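Long-range contacts in Non-heme chloroperoxidase CPO-A1 (Streptomyces aureofaciens, PDB 1A8Q), which catalyses peroxide-dependent halogenation without haem or metal cofactor, brominating as well as chlorinating, and may act as the chlorinating enzyme in 7-chlorotetracycline biosynthesis: residues L100-G105 against T202-D207; G32-D37 against I254-G259; D7-F12 against D53-G58; A142-V147 against C195-G200. One frame throughout, in Å; residues are numbered along the deposited sequence.

Contact 1: L100-G105 against T202-D207; sequences LARYVG and TDFTED
Arg102 reaches Asp207 through a chain that first runs with CG anti to the backbone N (chi1 -180°) and then bends at chi2 and again at chi3, which brings NE to the carboxylate. On the other side, Asp207 has its CG anti to its own carbonyl carbon and beside its backbone N. The result is a side-on salt bridge in which two nitrogens converge on one oxygen. Arg102 NE lies 2.8 Å from Asp207 OD2 in a nearly straight bond (N-H...O 166°), whereas Arg102 NH2 makes a longer, more bent one of 3.2 Å to the same OD2. Both donors come from the syn side of that oxygen, and OD2 sits in the guanidinium plane although the two flat groups are turned 57° apart. Asp207 OD1 instead lies 3.4 Å from Gly105 CA, where the glycine leaves room for the carboxylate. Beside the salt bridge the packing is apolar: Ala101 CB rests 4.0 Å from Phe204 CD1. The Phe204 ring also approaches Arg102 NH2 obliquely, and Thr202 CG2 comes within 3.7 Å of that nitrogen. Phe204 is the N-cap residue of the short helix 205-208, and just before it Asp203 OD1 accepts from Thr205 N at 2.8 Å, an Asx turn. The contact joins the link after helix 189-201, and the short helix 205-208 that follows it, to helix 96-107 of the alpha/beta hydrolase fold. Arg102 NH1 makes a second salt bridge, to Asp70 of helix 69-82, while Leu100 packs on strands 88-93 and 112-118.

Contact 2: G32-D37 against I254-G259; sequences GDAWQD and IAMVPG
Ala34 and Trp35 meet Met256 and Ala255 where two loops of the alpha/beta hydrolase fold come together, one following strand 21-25 and the other carrying the catalytic His252 just ahead of this segment. No direct hydrogen bond crosses between 32-37 and 254-259; the first shell is van der Waals contact. Ala255, whose CB is directed toward segment 32-37, lies with CB 4.1 Å from Trp35 CZ3, approaching the ring obliquely. Met256 meets Ala34 at two points: its CG is 3.9 Å from Ala34 O, and its sulphur SD is 4.2 Å from Ala34 CB. CG takes its place with chi1 at -76°, anti to the carbonyl carbon, and an extended chi2 (165°) sets SD beyond it. With a combined buried surface of 190 Å², this is a modest interface.

The next shell positions these groups. Gly32 to Trp35 form a 3-10 turn, and Trp35 is the N-cap residue of helix 36-44. The indole is packed from outside by Phe24, His26, Val91 and His93, and its side chain is about 8 Å from that of Ser94. Asp37 OD1 forms a salt bridge with Lys261 of helix 260-272. Ala255 O, in turn, accepts from Gln38 NE2 of helix 36-44, and Met256 O from Asn176 ND2. A water completes the link between the segments by donating to both sides: water 1 is 2.7 Å from Met256 O and 3.2 Å from Asp37 OD2.

Contact 3: D7-F12 against D53-G58; sequences DGVEIF and DRRGHG
Strand 10-16 meets the loop that leaves strand 48-52 through one backbone bond and a row of side chains: Phe12, Ile11 and Val9 face Asp53 and Arg55. Asp53 N donates to Phe12 O at 2.9 Å, the donor lying almost on the carbonyl axis (C=O...N 170°). Beside this bond the side chains of Phe12 and Asp53 run side by side and point the same way, their planes 33° apart, with Phe12 CD2 3.6 Å from Asp53 OD2. That carboxylate has partners outside the two segments, among them His59 N, which bonds to OD2. Ile11 reaches the loop backbone with two methyls, CG2 lying 3.6 Å from Asp53 O and CD1 3.8 Å from Arg55 N. In the alpha/beta hydrolase sheet, strands 10-16 and 48-52 are antiparallel neighbours, and this contact continues their pairing into the loop. The chain then folds into a type II turn from Arg54 to His57, with Gly56 at its positive-phi position and His57 ND1 donating to Arg55 O. Arg55 CG sits between the backbone N and the carbonyl carbon (chi1 63°), and after a bend at chi3 its guanidinium lies beside Val9, whose CG2 is 3.8 Å from NH1; the two side chains cross at about a right angle. The direct ion pair of this guanidinium lies elsewhere, with Asp75 of helix 69-82. Asp7 OD2, still 4.6 Å from Arg55 NH1, is joined to it through water 2, which donates to OD2 and accepts from NH1. A second water, water 3, accepts from Arg55 NH2 at 2.7 Å and makes only a weak bond to Asp7 OD2.

Contact 4: A142-V147 against C195-G200; sequences ALKNGV and CVDAFG
The charged part of the contact is a salt bridge between Lys144 and Asp197, with Lys144 NZ 2.7 Å from Asp197 OD1. OD1 accepts through its syn lone pair, on the side of OD2, and the two side chains cross at about a right angle. A bend at chi3 (-84°) places CE beside the carboxylate, and both CD and CE of Lys144 pass 3.5 Å from Asp197 OD1. The carboxylate has another ionic partner, OD2 pairing with Arg194 earlier in its own helix, so the negative charge is probably shared between two cations.

Apolar contacts occupy the rest of the interface. The aliphatic part of Lys144 lies against Val196, its CG 3.7 Å from Val196 CB. Leu143 touches two residues: its CB is 4.2 Å from Val196 CG2, and its CD1 comes to the edge of the Phe199 ring, 4.2 Å from CZ. One face of that ring is turned to its own helix, where Val196 CA stands 3.8 Å above the plane, offset toward the rim.

The helix segments run antiparallel at 166°, their axes 10.1 Å apart at closest. Helices inserted between strands 112-118 and 215-220, as here, form the cap of alpha/beta hydrolases, which lies over the catalytic centre; the Phe199 side chain lies about 6 Å from that of Ser94.

Overall arrangement
The catalytic triad of Ser94, Asp223 and His252 relates the four contacts. Contact 4 approaches it from the cap, contact 2 through Trp35 and the loop beyond His252, and contact 3 through Arg54, whose side chain is about 8 Å from that of Ser94. Contact 1 is farther off, with the side chain of Phe204 about 11 Å from that of Ser94. Contacts 2 and 3 touch directly, Gly32 N lying 2.8 Å from Asp53 OD1, and contacts 3 and 4 pack through His57 CE1 and Cys195 SG at 4.1 Å. Contacts 1 and 4 adjoin in sequence, although their centres are 20 Å apart; contacts 1 and 2 lie on opposite sides of the chain's centre.

Contact 1: L100-G105 against T202-D207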
loop_
_atom_site.group_PDB
_atom_site.type_symbol
_atom_site.label_atom_id
_atom_site.label_comp_id
_atom_site.label_asym_id
_atom_site.label_seq_id
_atom_site.Cartn_x
_atom_site.Cartn_y
_atom_site.Cartn_z
ATOM N N LEU A 100 3.789 2.917 -6.101
ATOM C CA LEU A 100 4.790 3.960 -5.779
ATOM C C LEU A 100 6.072 3.689 -6.593
ATOM O O LEU A 100 6.476 4.587 -7.309
ATOM C CB LEU A 100 5.090 3.898 -4.289
ATOM C CG LEU A 100 5.790 5.141 -3.691
ATOM C CD1 LEU A 100 5.781 5.048 -2.149
ATOM C CD2 LEU A 100 7.237 5.192 -4.134
ATOM N N ALA A 101 6.517 2.459 -6.551
ATOM C CA ALA A 101 7.762 2.129 -7.312
ATOM C C ALA A 101 7.596 2.341 -8.789
ATOM O O ALA A 101 8.460 2.920 -9.495
ATOM C CB ALA A 101 8.119 0.699 -6.971
ATOM N N ARG A 102 6.486 1.886 -9.384
ATOM C CA ARG A 102 6.305 2.037 -10.823
ATOM C C ARG A 102 6.053 3.469 -11.205
ATOM O O ARG A 102 6.435 3.897 -12.283
ATOM C CB ARG A 102 5.216 1.043 -11.316
ATOM C CG ARG A 102 4.982 1.148 -12.818
ATOM C CD ARG A 102 6.198 0.723 -13.651
ATOM N NE ARG A 102 6.835 -0.447 -13.106
ATOM C CZ ARG A 102 6.484 -1.702 -13.391
ATOM N NH1 ARG A 102 5.476 -1.909 -14.229
ATOM N NH2 ARG A 102 7.163 -2.696 -12.820
ATOM N N TYR A 103 5.443 4.315 -10.331
ATOM C CA TYR A 103 5.360 5.743 -10.573
ATOM C C TYR A 103 6.775 6.355 -10.685
ATOM O O TYR A 103 6.978 7.114 -11.642
ATOM C CB TYR A 103 4.558 6.431 -9.414
ATOM C CG TYR A 103 4.537 7.934 -9.636
ATOM C CD1 TYR A 103 3.666 8.595 -10.477
ATOM C CD2 TYR A 103 5.496 8.672 -8.939
ATOM C CE1 TYR A 103 3.742 9.979 -10.641
ATOM C CE2 TYR A 103 5.587 10.044 -9.095
ATOM C CZ TYR A 103 4.720 10.673 -9.936
ATOM O OH TYR A 103 4.822 12.037 -10.074
ATOM N N VAL A 104 7.665 5.990 -9.791
ATOM C CA VAL A 104 9.046 6.531 -9.909
ATOM C C VAL A 104 9.676 6.060 -11.226
ATOM O O VAL A 104 10.303 6.840 -11.984
ATOM C CB VAL A 104 9.864 6.131 -8.688
ATOM C CG1 VAL A 104 11.367 6.395 -8.865
ATOM C CG2 VAL A 104 9.375 6.941 -7.474
ATOM N N GLY A 105 9.480 4.798 -11.542
ATOM C CA GLY A 105 10.098 4.218 -12.750
ATOM C C GLY A 105 9.586 4.882 -14.006
ATOM O O GLY A 105 10.344 5.063 -14.971
ATOM N N THR A 202 5.034 -9.308 -10.128
ATOM C CA THR A 202 5.742 -8.191 -10.772
ATOM C C THR A 202 7.040 -7.904 -10.040
ATOM O O THR A 202 7.050 -7.859 -8.822
ATOM C CB THR A 202 4.866 -6.924 -10.804
ATOM O OG1 THR A 202 3.632 -7.201 -11.496
ATOM C CG2 THR A 202 5.569 -5.758 -11.472
ATOM N N ASP A 203 8.115 -7.703 -10.819
ATOM C CA ASP A 203 9.412 -7.420 -10.157
ATOM C C ASP A 203 9.710 -5.947 -10.273
ATOM O O ASP A 203 9.772 -5.362 -11.377
ATOM C CB ASP A 203 10.460 -8.301 -10.871
ATOM C CG ASP A 203 11.849 -8.177 -10.325
ATOM O OD1 ASP A 203 12.145 -7.210 -9.607
ATOM O OD2 ASP A 203 12.708 -9.057 -10.573
ATOM N N PHE A 204 9.947 -5.275 -9.131
ATOM C CA PHE A 204 10.206 -3.837 -9.162
ATOM C C PHE A 204 11.674 -3.526 -8.886
ATOM O O PHE A 204 12.007 -2.363 -8.671
ATOM C CB PHE A 204 9.414 -3.122 -8.014
ATOM C CG PHE A 204 7.918 -3.359 -8.187
ATOM C CD1 PHE A 204 7.187 -2.573 -9.047
ATOM C CD2 PHE A 204 7.336 -4.407 -7.507
ATOM C CE1 PHE A 204 5.817 -2.815 -9.222
ATOM C CE2 PHE A 204 5.958 -4.670 -7.684
ATOM C CZ PHE A 204 5.239 -3.851 -8.530
ATOM N N THR A 205 12.540 -4.536 -8.991
ATOM C CA THR A 205 13.959 -4.234 -8.690
ATOM C C THR A 205 14.494 -3.078 -9.506
ATOM O O THR A 205 15.145 -2.198 -8.912
ATOM C CB THR A 205 14.792 -5.506 -8.952
ATOM O OG1 THR A 205 14.316 -6.584 -8.160
ATOM C CG2 THR A 205 16.259 -5.277 -8.561
ATOM N N GLU A 206 14.280 -3.031 -10.816
ATOM C CA GLU A 206 14.822 -1.941 -11.631
ATOM C C GLU A 206 14.213 -0.575 -11.381
ATOM O O GLU A 206 14.886 0.456 -11.524
ATOM C CB GLU A 206 14.812 -2.322 -13.108
ATOM C CG GLU A 206 15.676 -3.566 -13.362
ATOM C CD GLU A 206 17.135 -3.369 -12.972
ATOM O OE1 GLU A 206 17.733 -2.380 -13.456
ATOM O OE2 GLU A 206 17.686 -4.143 -12.163
ATOM N N ASP A 207 12.941 -0.543 -10.941
ATOM C CA ASP A 207 12.356 0.726 -10.544
ATOM C C ASP A 207 12.987 1.263 -9.251
ATOM O O ASP A 207 13.178 2.485 -9.138
ATOM C CB ASP A 207 10.841 0.548 -10.276
ATOM C CG ASP A 207 10.027 0.286 -11.527
ATOM O OD1 ASP A 207 10.317 0.824 -12.621
ATOM O OD2 ASP A 207 9.055 -0.475 -11.402
#

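Contact 2: G32-D37 against I254-G259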
loop_
_atom_site.group_PDB
_atom_site.type_symbol
_atom_site.label_atom_id
_atom_site.label_comp_id
_atom_site.label_asym_id
_atom_site.label_seq_id
_atom_site.Cartn_x
_atom_site.Cartn_y
_atom_site.Cartn_z
ATOM N N GLY A 32 -8.860 4.127 0.402
ATOM C CA GLY A 32 -8.275 5.224 1.168
ATOM C C GLY A 32 -8.783 5.336 2.586
ATOM O O GLY A 32 -8.087 5.928 3.442
ATOM N N ASP A 33 -9.928 4.708 2.931
ATOM C CA ASP A 33 -10.319 4.701 4.345
ATOM C C ASP A 33 -9.350 3.957 5.234
ATOM O O ASP A 33 -9.373 4.110 6.466
ATOM C CB ASP A 33 -11.683 4.000 4.535
ATOM C CG ASP A 33 -12.844 4.898 4.151
ATOM O OD1 ASP A 33 -12.601 6.095 3.984
ATOM O OD2 ASP A 33 -13.988 4.382 3.968
ATOM N N ALA A 34 -8.438 3.115 4.723
ATOM C CA ALA A 34 -7.410 2.424 5.454
ATOM C C ALA A 34 -6.352 3.406 5.980
ATOM O O ALA A 34 -5.496 2.898 6.706
ATOM C CB ALA A 34 -6.668 1.387 4.604
ATOM N N TRP A 35 -6.459 4.668 5.653
ATOM C CA TRP A 35 -5.447 5.617 6.096
ATOM C C TRP A 35 -6.056 6.717 6.960
ATOM O O TRP A 35 -5.356 7.705 7.230
ATOM C CB TRP A 35 -4.885 6.323 4.857
ATOM C CG TRP A 35 -4.020 5.434 3.983
ATOM C CD1 TRP A 35 -4.230 5.157 2.675
ATOM C CD2 TRP A 35 -2.724 4.923 4.331
ATOM N NE1 TRP A 35 -3.156 4.415 2.180
ATOM C CE2 TRP A 35 -2.229 4.265 3.171
ATOM C CE3 TRP A 35 -1.993 4.839 5.503
ATOM C CZ2 TRP A 35 -0.989 3.605 3.189
ATOM C CZ3 TRP A 35 -0.738 4.223 5.521
ATOM C CH2 TRP A 35 -0.272 3.565 4.352
ATOM N N GLN A 36 -7.321 6.631 7.374
ATOM C CA GLN A 36 -7.854 7.814 8.080
ATOM C C GLN A 36 -7.040 8.174 9.309
ATOM O O GLN A 36 -6.948 9.374 9.580
ATOM C CB GLN A 36 -9.318 7.544 8.469
ATOM C CG GLN A 36 -10.129 7.607 7.152
ATOM C CD GLN A 36 -11.523 8.174 7.370
ATOM O OE1 GLN A 36 -11.726 8.971 8.289
ATOM N NE2 GLN A 36 -12.458 7.770 6.515
ATOM N N ASP A 37 -6.528 7.209 10.066
ATOM C CA ASP A 37 -5.739 7.568 11.254
ATOM C C ASP A 37 -4.518 8.410 10.857
ATOM O O ASP A 37 -4.199 9.383 11.555
ATOM C CB ASP A 37 -5.320 6.312 11.966
ATOM C CG ASP A 37 -6.457 5.520 12.604
ATOM O OD1 ASP A 37 -7.019 5.901 13.641
ATOM O OD2 ASP A 37 -6.699 4.409 12.110
ATOM N N ILE A 254 -0.216 -2.754 10.327
ATOM C CA ILE A 254 0.319 -1.749 11.257
ATOM C C ILE A 254 -0.440 -0.449 11.283
ATOM O O ILE A 254 -0.671 0.097 12.396
ATOM C CB ILE A 254 1.801 -1.484 10.867
ATOM C CG1 ILE A 254 2.707 -2.652 11.271
ATOM C CG2 ILE A 254 2.312 -0.187 11.474
ATOM C CD1 ILE A 254 4.009 -2.617 10.455
ATOM N N ALA A 255 -0.936 0.090 10.156
ATOM C CA ALA A 255 -1.558 1.405 10.159
ATOM C C ALA A 255 -2.921 1.417 10.862
ATOM O O ALA A 255 -3.388 2.515 11.198
ATOM C CB ALA A 255 -1.774 1.881 8.721
ATOM N N MET A 256 -3.555 0.251 11.021
ATOM C CA MET A 256 -4.889 0.188 11.606
ATOM C C MET A 256 -4.972 -0.437 12.978
ATOM O O MET A 256 -6.007 -0.346 13.659
ATOM C CB MET A 256 -5.773 -0.668 10.627
ATOM C CG MET A 256 -6.161 0.153 9.414
ATOM S SD MET A 256 -6.780 -0.980 8.092
ATOM C CE MET A 256 -5.241 -1.650 7.542
ATOM N N VAL A 257 -3.916 -1.117 13.448
ATOM C CA VAL A 257 -4.010 -1.870 14.712
ATOM C C VAL A 257 -3.612 -0.980 15.890
ATOM O O VAL A 257 -2.595 -0.288 15.834
ATOM C CB VAL A 257 -3.042 -3.069 14.671
ATOM C CG1 VAL A 257 -2.966 -3.755 16.041
ATOM C CG2 VAL A 257 -3.464 -4.137 13.657
ATOM N N PRO A 258 -4.387 -0.952 16.952
ATOM C CA PRO A 258 -4.052 -0.136 18.125
ATOM C C PRO A 258 -2.615 -0.396 18.580
ATOM O O PRO A 258 -2.209 -1.552 18.645
ATOM C CB PRO A 258 -5.006 -0.660 19.204
ATOM C CG PRO A 258 -6.217 -1.081 18.416
ATOM C CD PRO A 258 -5.643 -1.719 17.168
ATOM N N GLY A 259 -1.933 0.643 18.980
ATOM C CA GLY A 259 -0.552 0.539 19.490
ATOM C C GLY A 259 0.454 0.699 18.361
ATOM O O GLY A 259 1.268 1.648 18.282
HETATM O O HOH W 1 -7.812 1.713 13.496
#

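Contact 3: D7-F12 against D53-G58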
loop_
_atom_site.group_PDB
_atom_site.type_symbol
_atom_site.label_atom_id
_atom_site.label_comp_id
_atom_site.label_asym_id
_atom_site.label_seq_id
_atom_site.Cartn_x
_atom_site.Cartn_y
_atom_site.Cartn_z
ATOM N N ASP A 7 -8.198 8.375 -19.191
ATOM C CA ASP A 7 -9.086 7.396 -19.785
ATOM C C ASP A 7 -10.553 7.584 -19.416
ATOM O O ASP A 7 -11.358 6.697 -19.757
ATOM C CB ASP A 7 -8.778 5.984 -19.269
ATOM C CG ASP A 7 -7.375 5.530 -19.599
ATOM O OD1 ASP A 7 -6.964 5.738 -20.756
ATOM O OD2 ASP A 7 -6.739 4.963 -18.683
ATOM N N GLY A 8 -10.879 8.597 -18.634
ATOM C CA GLY A 8 -12.270 8.838 -18.273
ATOM C C GLY A 8 -12.669 8.091 -17.010
ATOM O O GLY A 8 -13.862 8.085 -16.662
ATOM N N VAL A 9 -11.706 7.545 -16.286
ATOM C CA VAL A 9 -12.016 6.804 -15.059
ATOM C C VAL A 9 -12.165 7.803 -13.921
ATOM O O VAL A 9 -11.407 8.773 -13.921
ATOM C CB VAL A 9 -10.918 5.777 -14.769
ATOM C CG1 VAL A 9 -11.032 5.136 -13.401
ATOM C CG2 VAL A 9 -11.058 4.659 -15.824
ATOM N N GLU A 10 -13.092 7.588 -12.997
ATOM C CA GLU A 10 -13.201 8.552 -11.884
ATOM C C GLU A 10 -12.487 7.993 -10.666
ATOM O O GLU A 10 -12.848 6.946 -10.123
ATOM C CB GLU A 10 -14.695 8.779 -11.584
ATOM C CG GLU A 10 -15.362 9.541 -12.719
ATOM C CD GLU A 10 -16.823 9.847 -12.421
ATOM O OE1 GLU A 10 -17.535 8.957 -11.937
ATOM O OE2 GLU A 10 -17.214 11.008 -12.643
ATOM N N ILE A 11 -11.452 8.710 -10.207
ATOM C CA ILE A 11 -10.708 8.255 -9.025
ATOM C C ILE A 11 -11.179 9.098 -7.844
ATOM O O ILE A 11 -11.049 10.330 -7.886
ATOM C CB ILE A 11 -9.203 8.453 -9.251
ATOM C CG1 ILE A 11 -8.692 7.470 -10.339
ATOM C CG2 ILE A 11 -8.364 8.217 -7.980
ATOM C CD1 ILE A 11 -8.876 6.005 -10.027
ATOM N N PHE A 12 -11.743 8.425 -6.853
ATOM C CA PHE A 12 -12.251 9.171 -5.678
ATOM C C PHE A 12 -11.090 9.461 -4.742
ATOM O O PHE A 12 -10.254 8.570 -4.562
ATOM C CB PHE A 12 -13.266 8.282 -4.925
ATOM C CG PHE A 12 -13.873 9.006 -3.728
ATOM C CD1 PHE A 12 -14.955 9.856 -3.916
ATOM C CD2 PHE A 12 -13.358 8.790 -2.475
ATOM C CE1 PHE A 12 -15.505 10.498 -2.802
ATOM C CE2 PHE A 12 -13.898 9.459 -1.371
ATOM C CZ PHE A 12 -14.966 10.309 -1.553
ATOM N N ASP A 53 -8.654 6.292 -3.841
ATOM C CA ASP A 53 -9.083 4.913 -3.939
ATOM C C ASP A 53 -8.657 4.396 -5.339
ATOM O O ASP A 53 -8.979 5.040 -6.349
ATOM C CB ASP A 53 -10.624 4.835 -3.905
ATOM C CG ASP A 53 -11.206 5.187 -2.525
ATOM O OD1 ASP A 53 -10.483 5.304 -1.521
ATOM O OD2 ASP A 53 -12.455 5.315 -2.464
ATOM N N ARG A 54 -7.928 3.299 -5.330
ATOM C CA ARG A 54 -7.432 2.721 -6.612
ATOM C C ARG A 54 -8.634 2.385 -7.495
ATOM O O ARG A 54 -9.718 2.095 -6.995
ATOM C CB ARG A 54 -6.632 1.472 -6.267
ATOM C CG ARG A 54 -6.004 0.744 -7.482
ATOM C CD ARG A 54 -4.947 -0.286 -7.022
ATOM N NE ARG A 54 -3.867 0.484 -6.370
ATOM C CZ ARG A 54 -3.570 0.391 -5.088
ATOM N NH1 ARG A 54 -4.125 -0.430 -4.204
ATOM N NH2 ARG A 54 -2.587 1.194 -4.614
ATOM N N ARG A 55 -8.455 2.436 -8.807
ATOM C CA ARG A 55 -9.551 2.067 -9.733
ATOM C C ARG A 55 -10.146 0.761 -9.265
ATOM O O ARG A 55 -9.509 -0.180 -8.826
ATOM C CB ARG A 55 -9.010 1.944 -11.169
ATOM C CG ARG A 55 -7.977 0.815 -11.271
ATOM C CD ARG A 55 -7.132 1.002 -12.526
ATOM N NE ARG A 55 -7.855 0.874 -13.771
ATOM C CZ ARG A 55 -8.098 1.808 -14.687
ATOM N NH1 ARG A 55 -7.749 3.070 -14.670
ATOM N NH2 ARG A 55 -8.787 1.431 -15.774
ATOM N N GLY A 56 -11.531 0.681 -9.331
ATOM C CA GLY A 56 -12.141 -0.569 -8.874
ATOM C C GLY A 56 -12.170 -0.833 -7.381
ATOM O O GLY A 56 -12.508 -1.933 -6.959
ATOM N N HIS A 57 -11.882 0.175 -6.537
ATOM C CA HIS A 57 -11.891 0.016 -5.096
ATOM C C HIS A 57 -12.656 1.241 -4.532
ATOM O O HIS A 57 -12.696 2.284 -5.200
ATOM C CB HIS A 57 -10.450 0.036 -4.515
ATOM C CG HIS A 57 -9.558 -1.109 -4.945
ATOM N ND1 HIS A 57 -9.127 -1.306 -6.243
ATOM C CD2 HIS A 57 -9.021 -2.095 -4.193
ATOM C CE1 HIS A 57 -8.392 -2.397 -6.303
ATOM N NE2 HIS A 57 -8.328 -2.913 -5.076
ATOM N N GLY A 58 -13.177 1.054 -3.348
ATOM C CA GLY A 58 -13.820 2.186 -2.650
ATOM C C GLY A 58 -14.895 2.826 -3.503
ATOM O O GLY A 58 -15.820 2.129 -3.947
HETATM O O HOH W 2 -7.425 5.518 -16.190
HETATM O O HOH W 3 -8.879 2.478 -18.300
#

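Contact 4: A142-V147 against C195-G200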
loop_
_atom_site.group_PDB
_atom_site.type_symbol
_atom_site.label_atom_id
_atom_site.label_comp_id
_atom_site.label_asym_id
_atom_site.label_seq_id
_atom_site.Cartn_x
_atom_site.Cartn_y
_atom_site.Cartn_z
ATOM N N ALA A 142 -4.320 -19.807 -4.016
ATOM C CA ALA A 142 -5.295 -19.890 -2.950
ATOM C C ALA A 142 -5.993 -18.544 -2.739
ATOM O O ALA A 142 -7.216 -18.534 -2.501
ATOM C CB ALA A 142 -4.723 -20.338 -1.605
ATOM N N LEU A 143 -5.255 -17.432 -2.809
ATOM C CA LEU A 143 -5.963 -16.136 -2.680
ATOM C C LEU A 143 -6.975 -15.947 -3.791
ATOM O O LEU A 143 -8.099 -15.475 -3.541
ATOM C CB LEU A 143 -4.979 -14.967 -2.712
ATOM C CG LEU A 143 -3.960 -15.038 -1.566
ATOM C CD1 LEU A 143 -2.956 -13.887 -1.773
ATOM C CD2 LEU A 143 -4.626 -14.835 -0.200
ATOM N N LYS A 144 -6.592 -16.260 -5.039
ATOM C CA LYS A 144 -7.506 -16.039 -6.143
ATOM C C LYS A 144 -8.700 -16.991 -6.043
ATOM O O LYS A 144 -9.838 -16.544 -6.306
ATOM C CB LYS A 144 -6.830 -16.249 -7.508
ATOM C CG LYS A 144 -5.794 -15.167 -7.800
ATOM C CD LYS A 144 -5.138 -15.454 -9.153
ATOM C CE LYS A 144 -4.002 -16.454 -8.947
ATOM N NZ LYS A 144 -3.303 -16.620 -10.265
ATOM N N ASN A 145 -8.445 -18.238 -5.647
ATOM C CA ASN A 145 -9.565 -19.184 -5.506
ATOM C C ASN A 145 -10.498 -18.769 -4.369
ATOM O O ASN A 145 -11.701 -19.015 -4.480
ATOM C CB ASN A 145 -9.074 -20.610 -5.234
ATOM C CG ASN A 145 -10.200 -21.622 -5.358
ATOM O OD1 ASN A 145 -10.138 -22.756 -4.885
ATOM N ND2 ASN A 145 -11.313 -21.259 -5.990
ATOM N N GLY A 146 -9.959 -18.140 -3.325
ATOM C CA GLY A 146 -10.822 -17.704 -2.218
ATOM C C GLY A 146 -11.748 -16.625 -2.710
ATOM O O GLY A 146 -12.946 -16.640 -2.312
ATOM N N VAL A 147 -11.229 -15.637 -3.451
ATOM C CA VAL A 147 -12.083 -14.547 -3.932
ATOM C C VAL A 147 -13.170 -15.099 -4.860
ATOM O O VAL A 147 -14.311 -14.635 -4.846
ATOM C CB VAL A 147 -11.246 -13.510 -4.696
ATOM C CG1 VAL A 147 -12.089 -12.453 -5.385
ATOM C CG2 VAL A 147 -10.229 -12.866 -3.730
ATOM N N CYS A 195 -5.507 -8.169 -9.080
ATOM C CA CYS A 195 -4.411 -7.573 -8.282
ATOM C C CYS A 195 -3.506 -8.658 -7.723
ATOM O O CYS A 195 -2.291 -8.355 -7.544
ATOM C CB CYS A 195 -5.009 -6.805 -7.085
ATOM S SG CYS A 195 -5.609 -5.171 -7.634
ATOM N N VAL A 196 -3.975 -9.849 -7.399
ATOM C CA VAL A 196 -3.114 -10.915 -6.908
ATOM C C VAL A 196 -2.037 -11.257 -7.942
ATOM O O VAL A 196 -0.847 -11.369 -7.604
ATOM C CB VAL A 196 -3.909 -12.187 -6.573
ATOM C CG1 VAL A 196 -2.980 -13.271 -6.028
ATOM C CG2 VAL A 196 -4.949 -11.811 -5.504
ATOM N N ASP A 197 -2.446 -11.444 -9.185
ATOM C CA ASP A 197 -1.500 -11.724 -10.271
ATOM C C ASP A 197 -0.480 -10.582 -10.350
ATOM O O ASP A 197 0.711 -10.823 -10.567
ATOM C CB ASP A 197 -2.169 -11.847 -11.634
ATOM C CG ASP A 197 -2.900 -13.166 -11.827
ATOM O OD1 ASP A 197 -2.625 -14.134 -11.130
ATOM O OD2 ASP A 197 -3.788 -13.234 -12.706
ATOM N N ALA A 198 -0.980 -9.344 -10.265
ATOM C CA ALA A 198 -0.023 -8.249 -10.371
ATOM C C ALA A 198 0.910 -8.234 -9.165
ATOM O O ALA A 198 2.113 -8.015 -9.401
ATOM C CB ALA A 198 -0.748 -6.910 -10.488
ATOM N N PHE A 199 0.398 -8.307 -7.931
ATOM C CA PHE A 199 1.350 -8.100 -6.818
ATOM C C PHE A 199 2.219 -9.306 -6.538
ATOM O O PHE A 199 3.308 -9.133 -5.975
ATOM C CB PHE A 199 0.630 -7.619 -5.562
ATOM C CG PHE A 199 -0.270 -8.525 -4.788
ATOM C CD1 PHE A 199 0.144 -9.680 -4.170
ATOM C CD2 PHE A 199 -1.593 -8.099 -4.559
ATOM C CE1 PHE A 199 -0.689 -10.446 -3.375
ATOM C CE2 PHE A 199 -2.434 -8.883 -3.800
ATOM C CZ PHE A 199 -2.017 -10.031 -3.189
ATOM N N GLY A 200 1.790 -10.497 -6.966
ATOM C CA GLY A 200 2.551 -11.699 -6.653
ATOM C C GLY A 200 3.793 -11.771 -7.567
ATOM O O GLY A 200 4.787 -12.339 -7.119
#